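Side-chain contacts in interferon gamma receptor 1 (Gallus gallus, PDB 4EQ3), which probably serves as the ligand-binding chain of the receptor for the cytokine interferon gamma, the crystallised part comprising its two extracellular fibronectin type III-like domains: residues V45-Y48 with L49-K52; Q54-S57 with T58-N61; I73-I76 with F77-Y80; E131-V135 with E136-W140; F197-L200 with I201-A204. All coordinates share one frame; numbering follows the deposited sequence.

How the contacts relate
Contacts 1, 2 and 3 belong to the N-terminal domain, contacts 4 and 5 to the C-terminal one. Contacts 1 and 2 share the hairpin of strands 40-46 and 54-62; their centres lie 15 Å apart, and Val45 N reaches Gln54 O at 2.8 Å. Contact 3 joins most of the others: His78 packs on Tyr48 of contact 1, Ile73 and Asn74 meet Trp140 of contact 4, and Phe77 meets Phe197 of contact 5. Contacts 3, 4 and 5 therefore gather where the domains meet. In related class II cytokine receptors, loops around this junction bind the ligand, so contacts 3 and 5 may lie near such a surface.

Contact 1 of 5, residues V45-Y48 with L49-K52; sequences VKPY and LSGK
Leu49 lies alongside Tyr48, its side chain pointing the same way, and sets its branch over the aromatic face: Leu49 CG is 3.9 Å from the centroid of the Tyr48 ring and 28° off the ring normal, a CH-pi contact. The approach is closest at Tyr48 CE2, 3.5 Å from Leu49 CG, while Leu49 CD2 reaches on toward the hydroxyl end. The Tyr48 ring also lies over its own chain, with Leu49 N above the same ring. Nearer the strand, Lys46 uses its aliphatic shaft. With CG anti to the backbone nitrogen (chi1 174°), the chain runs past Gly51 and Lys46 CD comes to 3.4 Å from Gly51 O; a bend further out carries the amine onward to a cation-pi contact with Trp81. Pro47 CD touches two oxygens, Ser50 OG at 3.6 Å and Lys52 O at 3.3 Å. Ser50 OG in turn receives a long, weak hydrogen bond from Lys52 N.

Behind these side chains, the backbone bond from Gly51 N to Pro47 O, 3.0 Å long with a bent angle of 140° at the hydrogen, closes the loop. The positive phi of Gly51 helps turn the chain back, so that Lys52 comes alongside Lys46, their CA atoms 5.1 Å apart. Further out, His78 stacks on the Tyr48 ring and Glu75 touches it. A bond from the fifth residue back to the first defines an alpha turn, here part of the exposed loop joining strands 40-46 and 54-62 of a fibronectin type III-like beta hairpin.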
loop_
_atom_site.group_PDB
_atom_site.type_symbol
_atom_site.label_atom_id
_atom_site.label_comp_id
_atom_site.label_asym_id
_atom_site.label_seq_id
_atom_site.Cartn_x
_atom_site.Cartn_y
_atom_site.Cartn_z
ATOM N N VAL A 45 -8.694 -14.737 -11.285
ATOM C CA VAL A 45 -8.199 -13.422 -11.673
ATOM C C VAL A 45 -8.150 -13.276 -13.203
ATOM O O VAL A 45 -7.797 -14.214 -13.900
ATOM C CB VAL A 45 -6.808 -13.182 -11.096
ATOM C CG1 VAL A 45 -5.867 -14.317 -11.482
ATOM C CG2 VAL A 45 -6.262 -11.829 -11.544
ATOM N N LYS A 46 -8.540 -12.143 -13.725
ATOM C CA LYS A 46 -8.420 -11.842 -15.134
ATOM C C LYS A 46 -7.325 -10.755 -15.357
ATOM O O LYS A 46 -7.546 -9.621 -15.087
ATOM C CB LYS A 46 -9.765 -11.445 -15.700
ATOM C CG LYS A 46 -9.728 -10.990 -17.106
ATOM C CD LYS A 46 -11.032 -10.994 -17.794
ATOM C CE LYS A 46 -12.021 -10.020 -17.237
ATOM N NZ LYS A 46 -12.979 -9.512 -18.160
ATOM N N PRO A 47 -6.149 -11.178 -15.807
ATOM C CA PRO A 47 -5.030 -10.267 -16.060
ATOM C C PRO A 47 -5.233 -9.562 -17.391
ATOM O O PRO A 47 -5.918 -10.100 -18.262
ATOM C CB PRO A 47 -3.828 -11.203 -16.165
ATOM C CG PRO A 47 -4.337 -12.580 -15.811
ATOM C CD PRO A 47 -5.787 -12.571 -16.102
ATOM N N TYR A 48 -4.631 -8.389 -17.563
ATOM C CA TYR A 48 -4.927 -7.566 -18.733
ATOM C C TYR A 48 -4.442 -8.183 -20.051
ATOM O O TYR A 48 -5.108 -8.056 -21.076
ATOM C CB TYR A 48 -4.366 -6.145 -18.552
ATOM C CG TYR A 48 -3.003 -5.919 -19.175
ATOM C CD1 TYR A 48 -2.883 -5.308 -20.417
ATOM C CD2 TYR A 48 -1.838 -6.317 -18.524
ATOM C CE1 TYR A 48 -1.644 -5.099 -20.998
ATOM C CE2 TYR A 48 -0.591 -6.108 -19.094
ATOM C CZ TYR A 48 -0.502 -5.496 -20.335
ATOM O OH TYR A 48 0.724 -5.281 -20.928
ATOM N N LEU A 49 -3.295 -8.858 -20.013
ATOM C CA LEU A 49 -2.671 -9.402 -21.222
ATOM C C LEU A 49 -3.509 -10.469 -21.898
ATOM O O LEU A 49 -3.754 -10.400 -23.098
ATOM C CB LEU A 49 -1.284 -9.978 -20.918
ATOM C CG LEU A 49 -0.122 -8.998 -21.090
ATOM C CD1 LEU A 49 1.202 -9.608 -20.643
ATOM C CD2 LEU A 49 -0.045 -8.504 -22.534
ATOM N N SER A 50 -3.925 -11.471 -21.130
ATOM C CA SER A 50 -4.692 -12.569 -21.694
ATOM C C SER A 50 -6.156 -12.195 -21.810
ATOM O O SER A 50 -6.866 -12.708 -22.674
ATOM C CB SER A 50 -4.549 -13.817 -20.833
ATOM O OG SER A 50 -4.991 -13.553 -19.517
ATOM N N GLY A 51 -6.606 -11.295 -20.941
ATOM C CA GLY A 51 -7.998 -10.887 -20.921
ATOM C C GLY A 51 -8.931 -12.045 -20.625
ATOM O O GLY A 51 -10.121 -11.993 -20.944
ATOM N N LYS A 52 -8.373 -13.097 -20.039
ATOM C CA LYS A 52 -9.131 -14.257 -19.619
ATOM C C LYS A 52 -8.984 -14.620 -18.124
ATOM O O LYS A 52 -7.938 -14.514 -17.597
ATOM C CB LYS A 52 -8.798 -15.451 -20.520
ATOM C CG LYS A 52 -9.336 -15.325 -21.884
ATOM C CD LYS A 52 -8.501 -16.035 -22.915
ATOM C CE LYS A 52 -9.256 -16.182 -24.174
ATOM N NZ LYS A 52 -9.970 -14.954 -24.422
#

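Contact 2 of 5, residues Q54-S57 with T58-N61; sequences QTVS and TCVN
Val56 to Cys59 form a type I beta turn, closed by Cys59 N donating to Val56 O over 2.7 Å, fairly straight at the hydrogen (154°) but from above the carbonyl plane. Just past the turn Val60 folds back over its start. Val60 CG2, the methyl that stands beside its own backbone nitrogen, meets Thr55 CG2 at 3.7 Å, the two side chains crossing at about a right angle, and the same methyl rests 3.6 Å from Val56 O. Within the turn Val56 CG1 does the touching: it lies anti to the backbone nitrogen (chi1 -179°), which places it 3.8 Å from Thr58 OG1 and 4.1 Å from Cys59 CB. Val56 and Cys59 are buried, whereas Thr55, Ser57 and Thr58 remain exposed.

A water bridges Ser57 and Val60, donating to Ser57 O at 2.8 Å and to Val60 O at 2.7 Å; its approach to Val60 N is too short to be taken at face value.

The turn interrupts strand 54-62, an outermost strand of its sheet, where the chain rounds a corner. Backbone hydrogen bonds tie Val56 and Cys59 alike to Val43 of the adjacent strand 40-46, and both side chains touch that residue. The disulfide from Cys59 to Cys67 ties the corner itself to the short strand 66-68.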
loop_
_atom_site.group_PDB
_atom_site.type_symbol
_atom_site.label_atom_id
_atom_site.label_comp_id
_atom_site.label_asym_id
_atom_site.label_seq_id
_atom_site.Cartn_x
_atom_site.Cartn_y
_atom_site.Cartn_z
ATOM N N GLN A 54 -8.376 -16.855 -14.903
ATOM C CA GLN A 54 -7.636 -18.054 -14.577
ATOM C C GLN A 54 -7.695 -18.227 -13.070
ATOM O O GLN A 54 -7.945 -17.267 -12.338
ATOM C CB GLN A 54 -6.190 -17.923 -15.022
ATOM C CG GLN A 54 -5.387 -16.945 -14.203
ATOM C CD GLN A 54 -3.992 -16.770 -14.749
ATOM O OE1 GLN A 54 -3.813 -16.453 -15.926
ATOM N NE2 GLN A 54 -2.993 -16.970 -13.899
ATOM N N THR A 55 -7.453 -19.444 -12.606
ATOM C CA THR A 55 -7.547 -19.743 -11.185
ATOM C C THR A 55 -6.429 -19.094 -10.371
ATOM O O THR A 55 -5.271 -19.061 -10.791
ATOM C CB THR A 55 -7.585 -21.277 -10.937
ATOM O OG1 THR A 55 -8.883 -21.646 -10.452
ATOM C CG2 THR A 55 -6.528 -21.695 -9.923
ATOM N N VAL A 56 -6.794 -18.561 -9.210
ATOM C CA VAL A 56 -5.822 -18.111 -8.223
ATOM C C VAL A 56 -5.439 -19.303 -7.351
ATOM O O VAL A 56 -6.175 -19.668 -6.439
ATOM C CB VAL A 56 -6.407 -17.015 -7.328
ATOM C CG1 VAL A 56 -5.367 -16.557 -6.332
ATOM C CG2 VAL A 56 -6.901 -15.848 -8.178
ATOM N N SER A 57 -4.289 -19.905 -7.631
ATOM C CA SER A 57 -3.971 -21.228 -7.101
ATOM C C SER A 57 -4.104 -21.327 -5.584
ATOM O O SER A 57 -4.622 -22.316 -5.069
ATOM C CB SER A 57 -2.573 -21.658 -7.533
ATOM O OG SER A 57 -1.591 -20.771 -7.022
ATOM N N THR A 58 -3.641 -20.299 -4.878
ATOM C CA THR A 58 -3.653 -20.294 -3.420
ATOM C C THR A 58 -5.052 -20.113 -2.852
ATOM O O THR A 58 -5.231 -20.119 -1.638
ATOM C CB THR A 58 -2.798 -19.145 -2.871
ATOM O OG1 THR A 58 -3.214 -17.924 -3.494
ATOM C CG2 THR A 58 -1.329 -19.374 -3.163
ATOM N N CYS A 59 -6.042 -19.945 -3.721
ATOM C CA CYS A 59 -7.403 -19.682 -3.269
ATOM C C CYS A 59 -8.429 -20.566 -3.987
ATOM O O CYS A 59 -9.428 -20.078 -4.525
ATOM C CB CYS A 59 -7.759 -18.195 -3.434
ATOM S SG CYS A 59 -6.729 -17.045 -2.475
ATOM N N VAL A 60 -8.176 -21.871 -3.985
ATOM C CA VAL A 60 -9.131 -22.834 -4.518
ATOM C C VAL A 60 -9.593 -23.741 -3.387
ATOM O O VAL A 60 -8.770 -24.277 -2.639
ATOM C CB VAL A 60 -8.517 -23.696 -5.640
ATOM C CG1 VAL A 60 -9.573 -24.620 -6.238
ATOM C CG2 VAL A 60 -7.927 -22.815 -6.725
ATOM N N ASN A 61 -10.883 -23.894 -3.273
ATOM C CA ASN A 61 -11.479 -24.707 -2.242
ATOM C C ASN A 61 -11.066 -24.264 -0.859
ATOM O O ASN A 61 -10.665 -25.067 -0.079
ATOM C CB ASN A 61 -11.097 -26.192 -2.401
ATOM C CG ASN A 61 -11.595 -26.814 -3.684
ATOM O OD1 ASN A 61 -12.564 -26.401 -4.251
ATOM N ND2 ASN A 61 -10.941 -27.858 -4.096
HETATM O O HOH W 1 -6.356 -23.117 -3.018
#

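Contact 3 of 5, residues I73-I76 with F77-Y80; sequences INEI and FHSY
Asn74 and Tyr80 make the direct hydrogen bond of this loop: Asn74 N donates to Tyr80 OH at 2.9 Å, nearly straight at 163°. The phenol is buried, and water 2 meets it as well, at 2.8 Å from Tyr80 OH, while donating to Asn74 OD1 at 2.9 Å and so bridging the two side chains. The side-chain amide of Asn74 and the Tyr80 ring stand almost perpendicular.

Two further waters span the bend. Water 3 donates to both Glu75 O and His78 O. Water 4 donates to Glu75 OE1 at 2.9 Å and accepts from Phe77 N at 2.8 Å, so the carboxylate reaches the chain beyond the bend through a solvent molecule. A kink at chi2 of Glu75 folds its carboxylate alongside His78, where Glu75 OE1 approaches the ring edge 3.4 Å from His78 CD2, the two planes 58° apart.

The apolar contacts flank this polar middle. Ile76 CG2 sits over one face of the Phe77 ring, only 3.3 Å from its centroid, a tight CH-pi contact offset toward the ring's rim. Ile73 CG2 packs against Tyr80 CE2 at 3.8 Å.

The loop runs from strand 66-68 to strand 81-88 and lies against helix 103-106: Ile76 touches Leu103, Phe77 touches Gln104, and the backbones of Ile76 and Gln104 are hydrogen-bonded. Another backbone bond joins Tyr80 to Phe101, just ahead of that helix, and Asn74 touches Trp140 in the loop before helix 142-145.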
loop_
_atom_site.group_PDB
_atom_site.type_symbol
_atom_site.label_atom_id
_atom_site.label_comp_id
_atom_site.label_asym_id
_atom_site.label_seq_id
_atom_site.Cartn_x
_atom_site.Cartn_y
_atom_site.Cartn_z
ATOM N N ILE A 73 -0.692 -9.826 -8.750
ATOM C CA ILE A 73 -0.705 -8.480 -9.299
ATOM C C ILE A 73 0.706 -7.999 -9.538
ATOM O O ILE A 73 1.477 -7.802 -8.601
ATOM C CB ILE A 73 -1.443 -7.522 -8.358
ATOM C CG1 ILE A 73 -2.910 -7.953 -8.245
ATOM C CG2 ILE A 73 -1.309 -6.081 -8.844
ATOM C CD1 ILE A 73 -3.696 -7.237 -7.168
ATOM N N ASN A 74 1.066 -7.836 -10.804
ATOM C CA ASN A 74 2.419 -7.407 -11.122
ATOM C C ASN A 74 2.422 -6.339 -12.204
ATOM O O ASN A 74 3.385 -6.193 -12.960
ATOM C CB ASN A 74 3.280 -8.598 -11.522
ATOM C CG ASN A 74 2.561 -9.539 -12.448
ATOM O OD1 ASN A 74 2.211 -9.172 -13.571
ATOM N ND2 ASN A 74 2.329 -10.768 -11.987
ATOM N N GLU A 75 1.318 -5.605 -12.260
ATOM C CA GLU A 75 1.176 -4.458 -13.142
ATOM C C GLU A 75 0.547 -3.376 -12.285
ATOM O O GLU A 75 -0.423 -3.638 -11.578
ATOM C CB GLU A 75 0.242 -4.792 -14.307
ATOM C CG GLU A 75 0.766 -5.869 -15.255
ATOM C CD GLU A 75 1.938 -5.384 -16.092
ATOM O OE1 GLU A 75 2.143 -4.155 -16.173
ATOM O OE2 GLU A 75 2.656 -6.234 -16.661
ATOM N N ILE A 76 1.097 -2.170 -12.326
ATOM C CA ILE A 76 0.543 -1.088 -11.518
ATOM C C ILE A 76 -0.457 -0.231 -12.308
ATOM O O ILE A 76 -1.361 0.368 -11.728
ATOM C CB ILE A 76 1.660 -0.199 -10.909
ATOM C CG1 ILE A 76 1.177 0.483 -9.621
ATOM C CG2 ILE A 76 2.170 0.819 -11.927
ATOM C CD1 ILE A 76 2.325 1.030 -8.745
ATOM N N PHE A 77 -0.303 -0.196 -13.629
ATOM C CA PHE A 77 -1.121 0.685 -14.476
ATOM C C PHE A 77 -2.255 -0.016 -15.213
ATOM O O PHE A 77 -3.273 0.605 -15.525
ATOM C CB PHE A 77 -0.239 1.474 -15.452
ATOM C CG PHE A 77 0.729 2.395 -14.766
ATOM C CD1 PHE A 77 0.267 3.454 -14.003
ATOM C CD2 PHE A 77 2.093 2.202 -14.873
ATOM C CE1 PHE A 77 1.149 4.307 -13.356
ATOM C CE2 PHE A 77 2.983 3.050 -14.221
ATOM C CZ PHE A 77 2.504 4.102 -13.468
ATOM N N HIS A 78 -2.101 -1.305 -15.485
ATOM C CA HIS A 78 -3.153 -2.025 -16.199
ATOM C C HIS A 78 -4.195 -2.571 -15.227
ATOM O O HIS A 78 -3.959 -2.616 -14.020
ATOM C CB HIS A 78 -2.570 -3.151 -17.043
ATOM C CG HIS A 78 -1.591 -2.687 -18.075
ATOM N ND1 HIS A 78 -1.951 -1.871 -19.125
ATOM C CD2 HIS A 78 -0.266 -2.928 -18.221
ATOM C CE1 HIS A 78 -0.889 -1.629 -19.873
ATOM N NE2 HIS A 78 0.144 -2.262 -19.349
ATOM N N SER A 79 -5.340 -2.985 -15.768
ATOM C CA SER A 79 -6.493 -3.390 -14.972
ATOM C C SER A 79 -6.507 -4.887 -14.649
ATOM O O SER A 79 -5.917 -5.708 -15.360
ATOM C CB SER A 79 -7.797 -3.015 -15.695
ATOM O OG SER A 79 -7.895 -1.617 -15.915
ATOM N N TYR A 80 -7.183 -5.225 -13.554
ATOM C CA TYR A 80 -7.421 -6.611 -13.171
ATOM C C TYR A 80 -8.880 -6.732 -12.769
ATOM O O TYR A 80 -9.471 -5.778 -12.256
ATOM C CB TYR A 80 -6.558 -7.009 -11.968
ATOM C CG TYR A 80 -5.076 -7.213 -12.237
ATOM C CD1 TYR A 80 -4.568 -8.475 -12.534
ATOM C CD2 TYR A 80 -4.180 -6.153 -12.149
ATOM C CE1 TYR A 80 -3.205 -8.672 -12.752
ATOM C CE2 TYR A 80 -2.820 -6.343 -12.365
ATOM C CZ TYR A 80 -2.345 -7.601 -12.668
ATOM O OH TYR A 80 -1.002 -7.773 -12.889
HETATM O O HOH W 2 -0.392 -10.051 -14.478
HETATM O O HOH W 3 -3.290 -2.846 -11.412
HETATM O O HOH W 4 1.250 -1.398 -15.649
#

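Contact 4 of 5, residues E131-V135 with E136-W140; sequences EFPSV and EVRPW
Ser134 O is gripped by two backbone donors, Arg138 N and Val137 N, each 3.0 Å from that oxygen. They come from different directions: the Arg138 bond lies in the carbonyl plane, while Val137 N sits 64° above it. Ser134 OG, anti to its own nitrogen (chi1 163°), takes a weak bond from Glu136 N at 3.1 Å, an ST turn at the start of the same bend. Val135 O points toward the place where a next helical donor would be, but Pro139 has no N-H there; Pro139 CA comes within 3.2 Å of Val135 O instead, as a CA-H...O contact.

The one longer side-chain reach is that of Arg138. Its chain runs extended from CG to NE back past Pro133, bringing Arg138 NH1 to 3.2 Å from Pro133 CG at a slant to the guanidinium. The guanidinium makes its salt bridge with Glu71, through NE, and NH1 adds a weak hydrogen bond to Phe24 O.

The chemistry implies a single helix-like turn that ends at Arg138, consistent with Pro139 having no N-H to offer Val135 O, and an arginine there whose charge is probably offset by Glu71 of the other domain.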
loop_
_atom_site.group_PDB
_atom_site.type_symbol
_atom_site.label_atom_id
_atom_site.label_comp_id
_atom_site.label_asym_id
_atom_site.label_seq_id
_atom_site.Cartn_x
_atom_site.Cartn_y
_atom_site.Cartn_z
ATOM N N GLU A 131 6.701 -1.958 5.522
ATOM C CA GLU A 131 5.757 -2.848 4.882
ATOM C C GLU A 131 6.029 -3.149 3.427
ATOM O O GLU A 131 5.592 -4.105 2.925
ATOM C CB GLU A 131 4.374 -2.295 4.973
ATOM C CG GLU A 131 4.034 -1.812 6.301
ATOM C CD GLU A 131 4.117 -0.292 6.438
ATOM O OE1 GLU A 131 3.247 0.190 7.162
ATOM O OE2 GLU A 131 5.015 0.391 5.870
ATOM N N PHE A 132 6.761 -2.301 2.763
ATOM C CA PHE A 132 6.983 -2.529 1.334
ATOM C C PHE A 132 7.704 -3.854 1.123
ATOM O O PHE A 132 8.641 -4.183 1.847
ATOM C CB PHE A 132 7.762 -1.383 0.680
ATOM C CG PHE A 132 6.967 -0.112 0.523
ATOM C CD1 PHE A 132 5.620 -0.077 0.832
ATOM C CD2 PHE A 132 7.579 1.045 0.071
ATOM C CE1 PHE A 132 4.893 1.089 0.698
ATOM C CE2 PHE A 132 6.867 2.217 -0.065
ATOM C CZ PHE A 132 5.520 2.245 0.245
ATOM N N PRO A 133 7.265 -4.626 0.130
ATOM C CA PRO A 133 7.893 -5.936 -0.074
ATOM C C PRO A 133 9.316 -5.816 -0.626
ATOM O O PRO A 133 9.638 -4.852 -1.324
ATOM C CB PRO A 133 6.961 -6.622 -1.076
ATOM C CG PRO A 133 6.281 -5.481 -1.805
ATOM C CD PRO A 133 6.139 -4.382 -0.788
ATOM N N SER A 134 10.159 -6.782 -0.279
ATOM C CA SER A 134 11.536 -6.827 -0.740
ATOM C C SER A 134 11.588 -6.974 -2.256
ATOM O O SER A 134 10.858 -7.770 -2.829
ATOM C CB SER A 134 12.266 -8.004 -0.077
ATOM O OG SER A 134 13.467 -8.335 -0.766
ATOM N N VAL A 135 12.456 -6.208 -2.900
ATOM C CA VAL A 135 12.606 -6.299 -4.348
ATOM C C VAL A 135 13.064 -7.695 -4.761
ATOM O O VAL A 135 12.724 -8.178 -5.845
ATOM C CB VAL A 135 13.590 -5.236 -4.879
ATOM C CG1 VAL A 135 14.984 -5.832 -5.082
ATOM C CG2 VAL A 135 13.064 -4.640 -6.173
ATOM N N GLU A 136 13.829 -8.339 -3.880
ATOM C CA GLU A 136 14.341 -9.683 -4.121
ATOM C C GLU A 136 13.215 -10.703 -4.203
ATOM O O GLU A 136 13.331 -11.715 -4.894
ATOM C CB GLU A 136 15.336 -10.093 -3.026
ATOM C CG GLU A 136 16.766 -9.660 -3.292
ATOM C CD GLU A 136 17.151 -8.400 -2.536
ATOM O OE1 GLU A 136 16.655 -8.210 -1.403
ATOM O OE2 GLU A 136 17.957 -7.605 -3.070
ATOM N N VAL A 137 12.122 -10.436 -3.495
ATOM C CA VAL A 137 10.979 -11.342 -3.512
ATOM C C VAL A 137 9.976 -10.972 -4.607
ATOM O O VAL A 137 9.246 -11.829 -5.111
ATOM C CB VAL A 137 10.274 -11.387 -2.140
ATOM C CG1 VAL A 137 9.043 -12.283 -2.199
ATOM C CG2 VAL A 137 11.242 -11.879 -1.068
ATOM N N ARG A 138 9.939 -9.696 -4.973
ATOM C CA ARG A 138 9.062 -9.245 -6.052
ATOM C C ARG A 138 9.840 -8.395 -7.046
ATOM O O ARG A 138 9.752 -7.169 -7.031
ATOM C CB ARG A 138 7.866 -8.473 -5.500
ATOM C CG ARG A 138 6.822 -9.363 -4.868
ATOM C CD ARG A 138 5.667 -8.549 -4.355
ATOM N NE ARG A 138 4.841 -9.329 -3.444
ATOM C CZ ARG A 138 4.006 -8.803 -2.554
ATOM N NH1 ARG A 138 3.880 -7.481 -2.451
ATOM N NH2 ARG A 138 3.300 -9.601 -1.764
ATOM N N PRO A 139 10.623 -9.055 -7.908
ATOM C CA PRO A 139 11.520 -8.366 -8.840
ATOM C C PRO A 139 10.787 -7.345 -9.716
ATOM O O PRO A 139 11.395 -6.359 -10.130
ATOM C CB PRO A 139 12.090 -9.510 -9.685
ATOM C CG PRO A 139 12.034 -10.705 -8.773
ATOM C CD PRO A 139 10.748 -10.520 -7.995
ATOM N N TRP A 140 9.504 -7.562 -9.983
ATOM C CA TRP A 140 8.762 -6.617 -10.807
ATOM C C TRP A 140 8.634 -5.261 -10.127
ATOM O O TRP A 140 8.269 -4.277 -10.758
ATOM C CB TRP A 140 7.385 -7.167 -11.166
ATOM C CG TRP A 140 6.351 -7.047 -10.084
ATOM C CD1 TRP A 140 6.070 -7.961 -9.110
ATOM C CD2 TRP A 140 5.429 -5.969 -9.898
ATOM N NE1 TRP A 140 5.038 -7.510 -8.321
ATOM C CE2 TRP A 140 4.632 -6.286 -8.783
ATOM C CE3 TRP A 140 5.209 -4.758 -10.561
ATOM C CZ2 TRP A 140 3.626 -5.444 -8.321
ATOM C CZ3 TRP A 140 4.210 -3.920 -10.099
ATOM C CH2 TRP A 140 3.432 -4.267 -8.990
#

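Contact 5 of 5, residues F197-L200 with I201-A204; sequences FDDL and IVGA
Asp199 and Val202 meet at a slant across the exit of the turn. Val202 CG2, the methyl beside its own backbone nitrogen, does the touching: it stands 3.6 Å from Asp199 O and 3.8 Å from Asp199 CA, with Asp199 OD2 more distant at 4.0 Å. The methyl thus packs on the aspartate's backbone more than on its carboxylate. Leu200 and Ile201 hardly meet by their side chains, Leu200 CB being 4.5 Å from Ile201 CG1. Ile201 instead bends CG1 over the preceding carbonyl, 3.4 Å from Leu200 O. With CG1 anti to its own carbonyl carbon (chi1 -53°), its end continues inward onto Ile76 and Ile109, while the end of the Leu200 side chain leads off to touch Phe77.

The hairpin loop turns as a type II' beta turn from Phe197 to Leu200, closed by Leu200 N donating to Phe197 O over 3.3 Å, and it leads into strand 201-213. Phe197 meets Phe77 edge to face, and Leu200 O accepts from Gln104 NE2.

Within the turn, Asp199 OD2 is modelled only 2.8 Å from Asp198 O, a close approach of two acceptors that is of doubtful weight. No hydrogen bond joins 197-200 to 201-204, so the contact across them is one of aliphatic carbons on backbone, with polar groups contributing little to it.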
loop_
_atom_site.group_PDB
_atom_site.type_symbol
_atom_site.label_atom_id
_atom_site.label_comp_id
_atom_site.label_asym_id
_atom_site.label_seq_id
_atom_site.Cartn_x
_atom_site.Cartn_y
_atom_site.Cartn_z
ATOM N N PHE A 197 6.125 8.012 -8.900
ATOM C CA PHE A 197 5.962 8.731 -10.167
ATOM C C PHE A 197 5.494 10.158 -9.930
ATOM O O PHE A 197 4.492 10.592 -10.507
ATOM C CB PHE A 197 4.942 8.034 -11.062
ATOM C CG PHE A 197 5.265 6.602 -11.350
ATOM C CD1 PHE A 197 6.128 6.266 -12.379
ATOM C CD2 PHE A 197 4.698 5.583 -10.606
ATOM C CE1 PHE A 197 6.429 4.944 -12.642
ATOM C CE2 PHE A 197 4.992 4.258 -10.882
ATOM C CZ PHE A 197 5.856 3.944 -11.899
ATOM N N ASP A 198 6.225 10.883 -9.087
ATOM C CA ASP A 198 5.834 12.224 -8.665
ATOM C C ASP A 198 4.483 12.208 -7.966
ATOM O O ASP A 198 4.411 12.015 -6.744
ATOM C CB ASP A 198 5.823 13.207 -9.839
ATOM C CG ASP A 198 7.187 13.354 -10.486
ATOM O OD1 ASP A 198 8.195 13.340 -9.742
ATOM O OD2 ASP A 198 7.254 13.476 -11.735
ATOM N N ASP A 199 3.407 12.403 -8.722
ATOM C CA ASP A 199 2.090 12.518 -8.096
ATOM C C ASP A 199 1.018 11.524 -8.573
ATOM O O ASP A 199 -0.155 11.670 -8.230
ATOM C CB ASP A 199 1.580 13.959 -8.196
ATOM C CG ASP A 199 2.332 14.907 -7.267
ATOM O OD1 ASP A 199 2.279 16.136 -7.500
ATOM O OD2 ASP A 199 2.976 14.422 -6.302
ATOM N N LEU A 200 1.415 10.513 -9.339
ATOM C CA LEU A 200 0.476 9.477 -9.758
ATOM C C LEU A 200 -0.046 8.658 -8.570
ATOM O O LEU A 200 -1.203 8.232 -8.551
ATOM C CB LEU A 200 1.107 8.565 -10.805
ATOM C CG LEU A 200 1.489 9.234 -12.133
ATOM C CD1 LEU A 200 1.908 8.191 -13.152
ATOM C CD2 LEU A 200 0.357 10.097 -12.686
ATOM N N ILE A 201 0.819 8.436 -7.584
ATOM C CA ILE A 201 0.442 7.759 -6.349
ATOM C C ILE A 201 0.989 8.574 -5.192
ATOM O O ILE A 201 2.189 8.830 -5.123
ATOM C CB ILE A 201 1.030 6.341 -6.276
ATOM C CG1 ILE A 201 0.658 5.543 -7.538
ATOM C CG2 ILE A 201 0.562 5.638 -4.995
ATOM C CD1 ILE A 201 1.160 4.117 -7.561
ATOM N N VAL A 202 0.103 8.997 -4.302
ATOM C CA VAL A 202 0.496 9.811 -3.161
ATOM C C VAL A 202 -0.088 9.237 -1.875
ATOM O O VAL A 202 -1.300 9.037 -1.764
ATOM C CB VAL A 202 0.057 11.276 -3.329
ATOM C CG1 VAL A 202 0.699 12.141 -2.255
ATOM C CG2 VAL A 202 0.428 11.781 -4.729
ATOM N N GLY A 203 0.790 8.965 -0.915
ATOM C CA GLY A 203 0.397 8.344 0.338
ATOM C C GLY A 203 -0.088 9.307 1.404
ATOM O O GLY A 203 0.007 10.523 1.252
ATOM N N ALA A 204 -0.627 8.751 2.486
ATOM C CA ALA A 204 -1.074 9.541 3.632
ATOM C C ALA A 204 0.142 10.089 4.367
ATOM O O ALA A 204 1.225 9.514 4.283
ATOM C CB ALA A 204 -1.914 8.683 4.578
#